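Local structure of tyrosine--tRNA ligase (Archaeoglobus fulgidus, 2CYB) at residues Y121-D124 with V125-A129; L134-A137 with R138-M141; Q155-Y158 with P159-A163; Q162-D165 with I166-G170. The protein probably catalyses the two-step, ATP-dependent attachment of tyrosine to tRNA(Tyr), by way of a tyrosyl-AMP intermediate. One frame throughout, in Å; residues are numbered along the deposited sequence.

Contact 1 of 4, residues Y121-D124 with V125-A129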
loop_
_atom_site.group_PDB
_atom_site.type_symbol
_atom_site.label_atom_id
_atom_site.label_comp_id
_atom_site.label_asym_id
_atom_site.label_seq_id
_atom_site.Cartn_x
_atom_site.Cartn_y
_atom_site.Cartn_z
ATOM N N TYR A 121 5.182 -11.672 -6.743
ATOM C CA TYR A 121 5.456 -10.927 -5.516
ATOM C C TYR A 121 4.400 -9.848 -5.270
ATOM O O TYR A 121 3.914 -9.693 -4.150
ATOM C CB TYR A 121 6.829 -10.275 -5.579
ATOM C CG TYR A 121 7.224 -9.593 -4.287
ATOM C CD1 TYR A 121 7.914 -10.285 -3.287
ATOM C CD2 TYR A 121 6.924 -8.249 -4.076
ATOM C CE1 TYR A 121 8.307 -9.641 -2.104
ATOM C CE2 TYR A 121 7.306 -7.597 -2.893
ATOM C CZ TYR A 121 7.998 -8.293 -1.920
ATOM O OH TYR A 121 8.408 -7.622 -0.786
ATOM N N VAL A 122 4.036 -9.107 -6.308
ATOM C CA VAL A 122 3.031 -8.060 -6.129
ATOM C C VAL A 122 1.687 -8.654 -5.725
ATOM O O VAL A 122 0.978 -8.100 -4.886
ATOM C CB VAL A 122 2.864 -7.205 -7.404
ATOM C CG1 VAL A 122 4.164 -6.491 -7.715
ATOM C CG2 VAL A 122 2.439 -8.069 -8.570
ATOM N N LEU A 123 1.335 -9.796 -6.301
ATOM C CA LEU A 123 0.076 -10.420 -5.947
ATOM C C LEU A 123 0.100 -10.795 -4.462
ATOM O O LEU A 123 -0.910 -10.643 -3.761
ATOM C CB LEU A 123 -0.164 -11.648 -6.828
ATOM C CG LEU A 123 -1.600 -12.090 -7.119
ATOM C CD1 LEU A 123 -2.589 -10.932 -7.031
ATOM C CD2 LEU A 123 -1.615 -12.685 -8.522
ATOM N N ASP A 124 1.248 -11.268 -3.972
ATOM C CA ASP A 124 1.359 -11.623 -2.557
ATOM C C ASP A 124 1.192 -10.384 -1.679
ATOM O O ASP A 124 0.607 -10.456 -0.591
ATOM C CB ASP A 124 2.712 -12.272 -2.263
ATOM C CG ASP A 124 2.712 -13.763 -2.531
ATOM O OD1 ASP A 124 3.811 -14.344 -2.595
ATOM O OD2 ASP A 124 1.617 -14.348 -2.667
ATOM N N VAL A 125 1.726 -9.259 -2.142
ATOM C CA VAL A 125 1.611 -8.006 -1.400
ATOM C C VAL A 125 0.139 -7.658 -1.262
ATOM O O VAL A 125 -0.324 -7.281 -0.180
ATOM C CB VAL A 125 2.345 -6.837 -2.115
ATOM C CG1 VAL A 125 1.976 -5.506 -1.458
ATOM C CG2 VAL A 125 3.843 -7.049 -2.045
ATOM N N LEU A 126 -0.607 -7.797 -2.357
ATOM C CA LEU A 126 -2.032 -7.487 -2.318
ATOM C C LEU A 126 -2.782 -8.413 -1.359
ATOM O O LEU A 126 -3.685 -7.975 -0.644
ATOM C CB LEU A 126 -2.635 -7.568 -3.725
ATOM C CG LEU A 126 -2.115 -6.538 -4.734
ATOM C CD1 LEU A 126 -3.002 -6.570 -5.961
ATOM C CD2 LEU A 126 -2.098 -5.138 -4.125
ATOM N N LYS A 127 -2.404 -9.688 -1.340
ATOM C CA LYS A 127 -3.034 -10.660 -0.448
ATOM C C LYS A 127 -2.689 -10.317 0.999
ATOM O O LYS A 127 -3.556 -10.348 1.884
ATOM C CB LYS A 127 -2.551 -12.072 -0.780
ATOM C CG LYS A 127 -3.040 -12.580 -2.129
ATOM C CD LYS A 127 -2.466 -13.958 -2.447
ATOM C CE LYS A 127 -3.029 -14.500 -3.754
ATOM N NZ LYS A 127 -2.490 -15.854 -4.075
ATOM N N MET A 128 -1.420 -10.004 1.241
ATOM C CA MET A 128 -0.987 -9.616 2.585
ATOM C C MET A 128 -1.758 -8.369 3.031
ATOM O O MET A 128 -2.220 -8.283 4.174
ATOM C CB MET A 128 0.514 -9.309 2.600
ATOM C CG MET A 128 1.415 -10.525 2.706
ATOM S SD MET A 128 1.297 -11.289 4.346
ATOM C CE MET A 128 2.198 -10.113 5.321
ATOM N N ALA A 129 -1.895 -7.399 2.129
ATOM C CA ALA A 129 -2.611 -6.164 2.463
ATOM C C ALA A 129 -4.075 -6.419 2.786
ATOM O O ALA A 129 -4.652 -5.749 3.636
ATOM C CB ALA A 129 -2.501 -5.145 1.312
HETATM O O HOH W 1 0.464 -14.755 -4.859
#
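Y121 and V125 meet one turn apart on helix 119-131, their side chains passing at a slant. The methyl CG2 of V125 lies 3.6 Å from CE2 on the ring of Y121. Y121 has CG anti to its backbone N (chi1 -175°), which lays the ring along the helix towards V125. The ring's hydroxyl is taken by the backbone O of M161.

D124 and K127 make the polar pair. They also lie askew, with OD2 of D124 4.1 Å from CD of K127. The charged ends stay apart, at 4.6 Å from D124 OD2 to K127 NZ, too long for a salt bridge. One water bridges them. It donates to OD2 of D124 and accepts from NZ of K127 at 3.2 Å. The other carboxylate oxygen, OD1, is held by Y196 and H168. Each carboxylate oxygen of D124 thus has its own partners.

Regular helical bonds run beneath, such as M128 N to D124 O at 2.8 Å.

Y121, D124 and V125 all pack on L164 of helix 154-168. V122, L123, L126 and K127 meet the second subunit, where V122 touches its own counterpart. This part of helix 119-131 therefore lies between helix 154-168 and the dimer partner.

Contact 2 of 4, residues L134-A137 with R138-M141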
loop_
_atom_site.group_PDB
_atom_site.type_symbol
_atom_site.label_atom_id
_atom_site.label_comp_id
_atom_site.label_asym_id
_atom_site.label_seq_id
_atom_site.Cartn_x
_atom_site.Cartn_y
_atom_site.Cartn_z
ATOM N N LEU A 134 -4.831 -2.084 8.989
ATOM C CA LEU A 134 -3.985 -0.901 8.916
ATOM C C LEU A 134 -3.335 -0.699 10.295
ATOM O O LEU A 134 -2.172 -0.340 10.404
ATOM C CB LEU A 134 -4.822 0.328 8.553
ATOM C CG LEU A 134 -4.077 1.666 8.587
ATOM C CD1 LEU A 134 -2.855 1.613 7.657
ATOM C CD2 LEU A 134 -5.024 2.787 8.175
ATOM N N ASN A 135 -4.110 -0.948 11.345
ATOM C CA ASN A 135 -3.625 -0.798 12.710
ATOM C C ASN A 135 -2.364 -1.627 12.980
ATOM O O ASN A 135 -1.368 -1.114 13.495
ATOM C CB ASN A 135 -4.725 -1.212 13.688
ATOM C CG ASN A 135 -4.349 -0.955 15.129
ATOM O OD1 ASN A 135 -4.943 -1.525 16.043
ATOM N ND2 ASN A 135 -3.369 -0.086 15.343
ATOM N N ARG A 136 -2.412 -2.907 12.631
ATOM C CA ARG A 136 -1.281 -3.799 12.846
ATOM C C ARG A 136 -0.068 -3.335 12.038
ATOM O O ARG A 136 1.060 -3.339 12.529
ATOM C CB ARG A 136 -1.670 -5.228 12.451
ATOM C CG ARG A 136 -0.621 -6.304 12.746
ATOM C CD ARG A 136 -0.585 -6.675 14.228
ATOM N NE ARG A 136 0.364 -7.751 14.522
ATOM C CZ ARG A 136 0.263 -9.000 14.069
ATOM N NH1 ARG A 136 1.181 -9.900 14.398
ATOM N NH2 ARG A 136 -0.751 -9.355 13.289
ATOM N N ALA A 137 -0.307 -2.926 10.795
ATOM C CA ALA A 137 0.773 -2.462 9.938
ATOM C C ALA A 137 1.407 -1.188 10.485
ATOM O O ALA A 137 2.634 -1.065 10.559
ATOM C CB ALA A 137 0.245 -2.216 8.535
ATOM N N ARG A 138 0.563 -0.236 10.865
ATOM C CA ARG A 138 1.048 1.029 11.391
ATOM C C ARG A 138 1.870 0.803 12.659
ATOM O O ARG A 138 2.944 1.385 12.824
ATOM C CB ARG A 138 -0.131 1.952 11.692
ATOM C CG ARG A 138 0.258 3.397 11.936
ATOM C CD ARG A 138 -0.954 4.205 12.372
ATOM N NE ARG A 138 -0.777 5.646 12.195
ATOM C CZ ARG A 138 0.273 6.339 12.626
ATOM N NH1 ARG A 138 1.265 5.733 13.263
ATOM N NH2 ARG A 138 0.317 7.651 12.438
ATOM N N ARG A 139 1.373 -0.043 13.554
ATOM C CA ARG A 139 2.098 -0.310 14.792
ATOM C C ARG A 139 3.433 -1.018 14.559
ATOM O O ARG A 139 4.401 -0.774 15.281
ATOM C CB ARG A 139 1.227 -1.113 15.773
ATOM C CG ARG A 139 0.080 -0.289 16.351
ATOM C CD ARG A 139 -0.675 -0.992 17.482
ATOM N NE ARG A 139 -1.844 -1.739 17.018
ATOM C CZ ARG A 139 -1.838 -3.030 16.696
ATOM N NH1 ARG A 139 -2.956 -3.615 16.282
ATOM N NH2 ARG A 139 -0.723 -3.743 16.802
ATOM N N SER A 140 3.506 -1.873 13.543
ATOM C CA SER A 140 4.755 -2.577 13.273
ATOM C C SER A 140 5.838 -1.601 12.816
ATOM O O SER A 140 7.034 -1.860 12.972
ATOM C CB SER A 140 4.544 -3.646 12.188
ATOM O OG SER A 140 4.469 -3.060 10.893
ATOM N N MET A 141 5.415 -0.465 12.272
ATOM C CA MET A 141 6.349 0.525 11.752
ATOM C C MET A 141 6.722 1.650 12.714
ATOM O O MET A 141 7.474 2.546 12.343
ATOM C CB MET A 141 5.778 1.142 10.474
ATOM C CG MET A 141 5.700 0.172 9.298
ATOM S SD MET A 141 7.340 -0.265 8.777
ATOM C CE MET A 141 7.849 1.246 8.068
#
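R139 reaches back one turn to N135, and its NH1 donates to OD1 of N135 at 2.9 Å. This is an i to i+4 pair on the short helix 134-140 of the class I synthetase fold. OD1 lies in the guanidinium plane, but NH1 stands above the amide plane and off the oxygen's lone pairs, a poor approach for the acceptor. The two planes are 89° apart. ND2 of N135 also comes within 2.8 Å of NE of R139, donor against donor, so the modelled turn of the amide is doubtful. The R139 chain bends at chi3 (-93°), and this turns the guanidinium back towards N135.

S140 makes the other side-chain bond. Its OG donates to O of A137 at 2.7 Å, while its N bonds to O of R136. M141 N bonds to O of R138 and weakly to O of A137.

Further out, one face of the R139 guanidinium lies against the backbone of N135 and R136. The guanidinium planes of R136 and R139 are only 19° apart, and R136 has its own salt bridge to E189. With an alanine at R139, the side chain of N135 is likely to lose this contact and its amide to turn more freely.

L134 and A137 pack on the second subunit, and M141 on Y158. The backbone of R138 is tied to the first turn: its N donates to O of L134 at 2.8 Å.

Contact 3 of 4, residues Q155-Y158 with P159-A163. With TYR (tyrosine), chain C.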
loop_
_atom_site.group_PDB
_atom_site.type_symbol
_atom_site.label_atom_id
_atom_site.label_comp_id
_atom_site.label_asym_id
_atom_site.label_seq_id
_atom_site.Cartn_x
_atom_site.Cartn_y
_atom_site.Cartn_z
ATOM N N GLN A 155 4.671 3.793 3.696
ATOM C CA GLN A 155 5.226 3.220 4.913
ATOM C C GLN A 155 4.325 2.136 5.509
ATOM O O GLN A 155 4.747 1.374 6.379
ATOM C CB GLN A 155 5.547 4.359 5.898
ATOM C CG GLN A 155 6.731 5.202 5.390
ATOM C CD GLN A 155 6.734 6.650 5.867
ATOM O OE1 GLN A 155 5.687 7.278 6.004
ATOM N NE2 GLN A 155 7.926 7.193 6.090
ATOM N N MET A 156 3.100 2.029 5.002
ATOM C CA MET A 156 2.172 1.006 5.478
ATOM C C MET A 156 2.287 -0.247 4.608
ATOM O O MET A 156 1.880 -1.336 5.012
ATOM C CB MET A 156 0.735 1.537 5.463
ATOM C CG MET A 156 0.539 2.793 6.302
ATOM S SD MET A 156 0.848 2.511 8.075
ATOM C CE MET A 156 2.551 3.114 8.237
ATOM N N ILE A 157 2.829 -0.080 3.402
ATOM C CA ILE A 157 3.039 -1.200 2.482
ATOM C C ILE A 157 4.366 -1.875 2.867
ATOM O O ILE A 157 4.507 -3.093 2.786
ATOM C CB ILE A 157 3.154 -0.703 1.022
ATOM C CG1 ILE A 157 1.814 -0.129 0.559
ATOM C CG2 ILE A 157 3.603 -1.842 0.110
ATOM C CD1 ILE A 157 1.908 0.607 -0.768
ATOM N N TYR A 158 5.323 -1.046 3.287
ATOM C CA TYR A 158 6.672 -1.449 3.709
ATOM C C TYR A 158 6.763 -2.736 4.564
ATOM O O TYR A 158 7.490 -3.668 4.209
ATOM C CB TYR A 158 7.307 -0.244 4.436
ATOM C CG TYR A 158 8.740 -0.367 4.901
ATOM C CD1 TYR A 158 9.730 0.501 4.415
ATOM C CD2 TYR A 158 9.098 -1.289 5.882
ATOM C CE1 TYR A 158 11.037 0.451 4.910
ATOM C CE2 TYR A 158 10.391 -1.348 6.378
ATOM C CZ TYR A 158 11.353 -0.484 5.893
ATOM O OH TYR A 158 12.635 -0.581 6.379
ATOM N N PRO A 159 6.020 -2.820 5.687
ATOM C CA PRO A 159 6.100 -4.035 6.512
ATOM C C PRO A 159 5.625 -5.302 5.818
ATOM O O PRO A 159 6.179 -6.375 6.029
ATOM C CB PRO A 159 5.246 -3.690 7.737
ATOM C CG PRO A 159 4.206 -2.757 7.154
ATOM C CD PRO A 159 5.039 -1.871 6.244
ATOM N N LEU A 160 4.599 -5.176 4.990
ATOM C CA LEU A 160 4.083 -6.326 4.265
ATOM C C LEU A 160 5.163 -6.886 3.341
ATOM O O LEU A 160 5.349 -8.100 3.243
ATOM C CB LEU A 160 2.863 -5.925 3.438
ATOM C CG LEU A 160 1.778 -5.134 4.172
ATOM C CD1 LEU A 160 0.612 -4.896 3.219
ATOM C CD2 LEU A 160 1.319 -5.891 5.413
ATOM N N MET A 161 5.874 -5.988 2.670
ATOM C CA MET A 161 6.922 -6.386 1.751
ATOM C C MET A 161 8.099 -7.000 2.478
ATOM O O MET A 161 8.718 -7.921 1.967
ATOM C CB MET A 161 7.376 -5.190 0.915
ATOM C CG MET A 161 6.388 -4.827 -0.184
ATOM S SD MET A 161 6.975 -3.431 -1.154
ATOM C CE MET A 161 8.566 -4.044 -1.756
ATOM N N GLN A 162 8.420 -6.484 3.660
ATOM C CA GLN A 162 9.522 -7.046 4.429
ATOM C C GLN A 162 9.187 -8.487 4.799
ATOM O O GLN A 162 10.025 -9.379 4.669
ATOM C CB GLN A 162 9.772 -6.240 5.705
ATOM C CG GLN A 162 10.942 -6.771 6.515
ATOM C CD GLN A 162 11.417 -5.780 7.556
ATOM O OE1 GLN A 162 11.282 -4.568 7.379
ATOM N NE2 GLN A 162 11.998 -6.288 8.638
ATOM N N ALA A 163 7.957 -8.709 5.251
ATOM C CA ALA A 163 7.517 -10.049 5.622
ATOM C C ALA A 163 7.598 -10.959 4.400
ATOM O O ALA A 163 8.064 -12.093 4.498
ATOM C CB ALA A 163 6.092 -10.012 6.162
HETATM N N TYR C . 13.256 -2.772 8.072
HETATM C CA TYR C . 14.733 -2.903 8.054
HETATM C C TYR C . 15.397 -1.741 8.789
HETATM O O TYR C . 16.638 -1.726 8.849
HETATM C CB TYR C . 15.219 -2.974 6.602
HETATM C CG TYR C . 14.671 -4.189 5.893
HETATM C CD1 TYR C . 13.932 -4.071 4.715
HETATM C CD2 TYR C . 14.894 -5.470 6.413
HETATM C CE1 TYR C . 13.429 -5.211 4.064
HETATM C CE2 TYR C . 14.402 -6.600 5.783
HETATM C CZ TYR C . 13.672 -6.468 4.609
HETATM O OH TYR C . 13.210 -7.600 3.985
HETATM O OXT TYR C . 14.667 -0.872 9.310
#
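Y158 and Q162, one turn apart, both set CG anti to the backbone N (chi1 -176° and -178°). With the Q162 chain extended beyond CG, this points the phenol of Y158 and the amide of Q162 at the same ligand atom. The amide plane of Q162 is 60° from the Y158 ring, and its OE1 lies 3.5 Å from CE2 of Y158.

The two side chains grip the amino N of the bound tyrosine. It donates to OH of Y158 at 2.8 Å and to OE1 of Q162 at 2.8 Å. It sits at the edge of the Y158 ring, in its plane. CG of Q162 also touches the ligand ring, at 3.3 Å from CZ. E40 bonds to Y158 OH, and Q180, itself a ligand residue, bonds to Q162 NE2. A phenylalanine in place of Y158 would probably leave the ligand's amino group with one partner fewer and E40 without its hydroxyl mate.

The helix is kinked here. P159 has no N-H to give, and its CD lies 3.3 Å from O of Q155. O of M156 is buried without a partner. Regular bonding resumes with M161 N to I157 O at 3.2 Å and with Q162 N to Y158 O. The side chains of I157 and M161 lie side by side, pointing the same way.

M161 packs on helix 72-77, P159 and Q162 on helix 181-190, and M156 on helix 134-140. M156, I157 and L160 also meet the second subunit. Helix 154-168 thus passes between the dimer interface and the tyrosine pocket.

Contact 4 of 4, residues Q162-D165 with I166-G170. With TYR (tyrosine), chain C.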
loop_
_atom_site.group_PDB
_atom_site.type_symbol
_atom_site.label_atom_id
_atom_site.label_comp_id
_atom_site.label_asym_id
_atom_site.label_seq_id
_atom_site.Cartn_x
_atom_site.Cartn_y
_atom_site.Cartn_z
ATOM N N GLN A 162 8.420 -6.484 3.660
ATOM C CA GLN A 162 9.522 -7.046 4.429
ATOM C C GLN A 162 9.187 -8.487 4.799
ATOM O O GLN A 162 10.025 -9.379 4.669
ATOM C CB GLN A 162 9.772 -6.240 5.705
ATOM C CG GLN A 162 10.942 -6.771 6.515
ATOM C CD GLN A 162 11.417 -5.780 7.556
ATOM O OE1 GLN A 162 11.282 -4.568 7.379
ATOM N NE2 GLN A 162 11.998 -6.288 8.638
ATOM N N ALA A 163 7.957 -8.709 5.251
ATOM C CA ALA A 163 7.517 -10.049 5.622
ATOM C C ALA A 163 7.598 -10.959 4.400
ATOM O O ALA A 163 8.064 -12.093 4.498
ATOM C CB ALA A 163 6.092 -10.012 6.162
ATOM N N LEU A 164 7.158 -10.463 3.247
ATOM C CA LEU A 164 7.213 -11.263 2.027
ATOM C C LEU A 164 8.628 -11.537 1.547
ATOM O O LEU A 164 8.864 -12.534 0.855
ATOM C CB LEU A 164 6.410 -10.604 0.908
ATOM C CG LEU A 164 4.896 -10.763 1.068
ATOM C CD1 LEU A 164 4.174 -9.885 0.039
ATOM C CD2 LEU A 164 4.522 -12.247 0.901
ATOM N N ASP A 165 9.574 -10.667 1.894
ATOM C CA ASP A 165 10.958 -10.892 1.481
ATOM C C ASP A 165 11.464 -12.194 2.091
ATOM O O ASP A 165 12.230 -12.919 1.464
ATOM C CB ASP A 165 11.865 -9.747 1.941
ATOM C CG ASP A 165 11.618 -8.474 1.180
ATOM O OD1 ASP A 165 11.932 -7.403 1.730
ATOM O OD2 ASP A 165 11.125 -8.544 0.030
ATOM N N ILE A 166 11.031 -12.485 3.316
ATOM C CA ILE A 166 11.449 -13.700 4.004
ATOM C C ILE A 166 11.041 -14.927 3.180
ATOM O O ILE A 166 11.854 -15.820 2.924
ATOM C CB ILE A 166 10.810 -13.787 5.413
ATOM C CG1 ILE A 166 11.358 -12.659 6.301
ATOM C CG2 ILE A 166 11.105 -15.144 6.039
ATOM C CD1 ILE A 166 10.598 -12.482 7.596
ATOM N N ALA A 167 9.788 -14.950 2.743
ATOM C CA ALA A 167 9.282 -16.070 1.950
ATOM C C ALA A 167 9.895 -16.149 0.557
ATOM O O ALA A 167 10.313 -17.219 0.116
ATOM C CB ALA A 167 7.773 -15.978 1.833
ATOM N N HIS A 168 9.948 -15.023 -0.143
ATOM C CA HIS A 168 10.487 -15.023 -1.496
ATOM C C HIS A 168 11.989 -15.260 -1.608
ATOM O O HIS A 168 12.469 -15.653 -2.671
ATOM C CB HIS A 168 10.074 -13.739 -2.218
ATOM C CG HIS A 168 8.636 -13.734 -2.637
ATOM N ND1 HIS A 168 8.241 -13.902 -3.945
ATOM C CD2 HIS A 168 7.497 -13.644 -1.908
ATOM C CE1 HIS A 168 6.920 -13.917 -4.007
ATOM N NE2 HIS A 168 6.444 -13.763 -2.784
ATOM N N LEU A 169 12.732 -15.032 -0.526
ATOM C CA LEU A 169 14.170 -15.274 -0.546
ATOM C C LEU A 169 14.474 -16.666 0.029
ATOM O O LEU A 169 15.638 -17.051 0.177
ATOM C CB LEU A 169 14.906 -14.191 0.258
ATOM C CG LEU A 169 14.859 -12.776 -0.334
ATOM C CD1 LEU A 169 15.396 -11.774 0.686
ATOM C CD2 LEU A 169 15.666 -12.718 -1.623
ATOM N N GLY A 170 13.420 -17.412 0.358
ATOM C CA GLY A 170 13.593 -18.749 0.906
ATOM C C GLY A 170 14.380 -18.735 2.201
ATOM O O GLY A 170 15.214 -19.602 2.453
HETATM N N TYR C . 13.256 -2.772 8.072
HETATM C CA TYR C . 14.733 -2.903 8.054
HETATM C C TYR C . 15.397 -1.741 8.789
HETATM O O TYR C . 16.638 -1.726 8.849
HETATM C CB TYR C . 15.219 -2.974 6.602
HETATM C CG TYR C . 14.671 -4.189 5.893
HETATM C CD1 TYR C . 13.932 -4.071 4.715
HETATM C CD2 TYR C . 14.894 -5.470 6.413
HETATM C CE1 TYR C . 13.429 -5.211 4.064
HETATM C CE2 TYR C . 14.402 -6.600 5.783
HETATM C CZ TYR C . 13.672 -6.468 4.609
HETATM O OH TYR C . 13.210 -7.600 3.985
HETATM O OXT TYR C . 14.667 -0.872 9.310
#
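I166 opens the last turns of helix 154-168, with its N weakly bonded to O of A163 at 3.2 Å. Its CB rests on the same oxygen. A167 follows, its CB 3.7 Å from O of L164.

H168 closes the regular helix. Its N donates almost straight (174°) to O of L164. The ring lies edge-on to that oxygen, with CD2 3.3 Å away. NE2 of H168 bonds to D124 on helix 119-131.

L169 still bonds back, from its N to O of D165 at 2.9 Å. Its CB and CG lie over the same oxygen. G170 then takes a positive phi (60°) and bonds from its N to O of A167. This is a Schellman motif, and it ends the helix.

D165 has CG beside its backbone N (chi1 -71°), which brings the carboxylate to the ligand's phenol. Its OD1 accepts the phenol OH of the bound tyrosine at 2.6 Å. Q116 holds OD2, and the ligand is also hydrogen-bonded to Y36 OH. The phenol thus donates to a buried carboxylate through a short bond, which is consistent with selection for the hydroxyl of tyrosine.

How the contacts relate
All four contacts are local steps along helices of the class I domain. Contacts 3 and 4 share Q162 and A163 on helix 154-168. Contact 3 grips the amino end of the bound tyrosine; contact 4 shares Q162 there and adds D165 at the phenol. Contacts 1, 3 and 4 are buried; contact 2 is only partly so. Contacts 1, 2 and 3 touch the second subunit, whereas contact 4 meets no other chain. Contact 1 backs the pocket through bonds to both contacts 3 and 4. Contact 2 packs M141 and S140 on contact 3. Part of the polar chemistry of contacts 3 and 4 serves the ligand. In contact 1 a water links buried D124 to partly exposed K127; in contact 2 the N135-R139 pair is partly exposed.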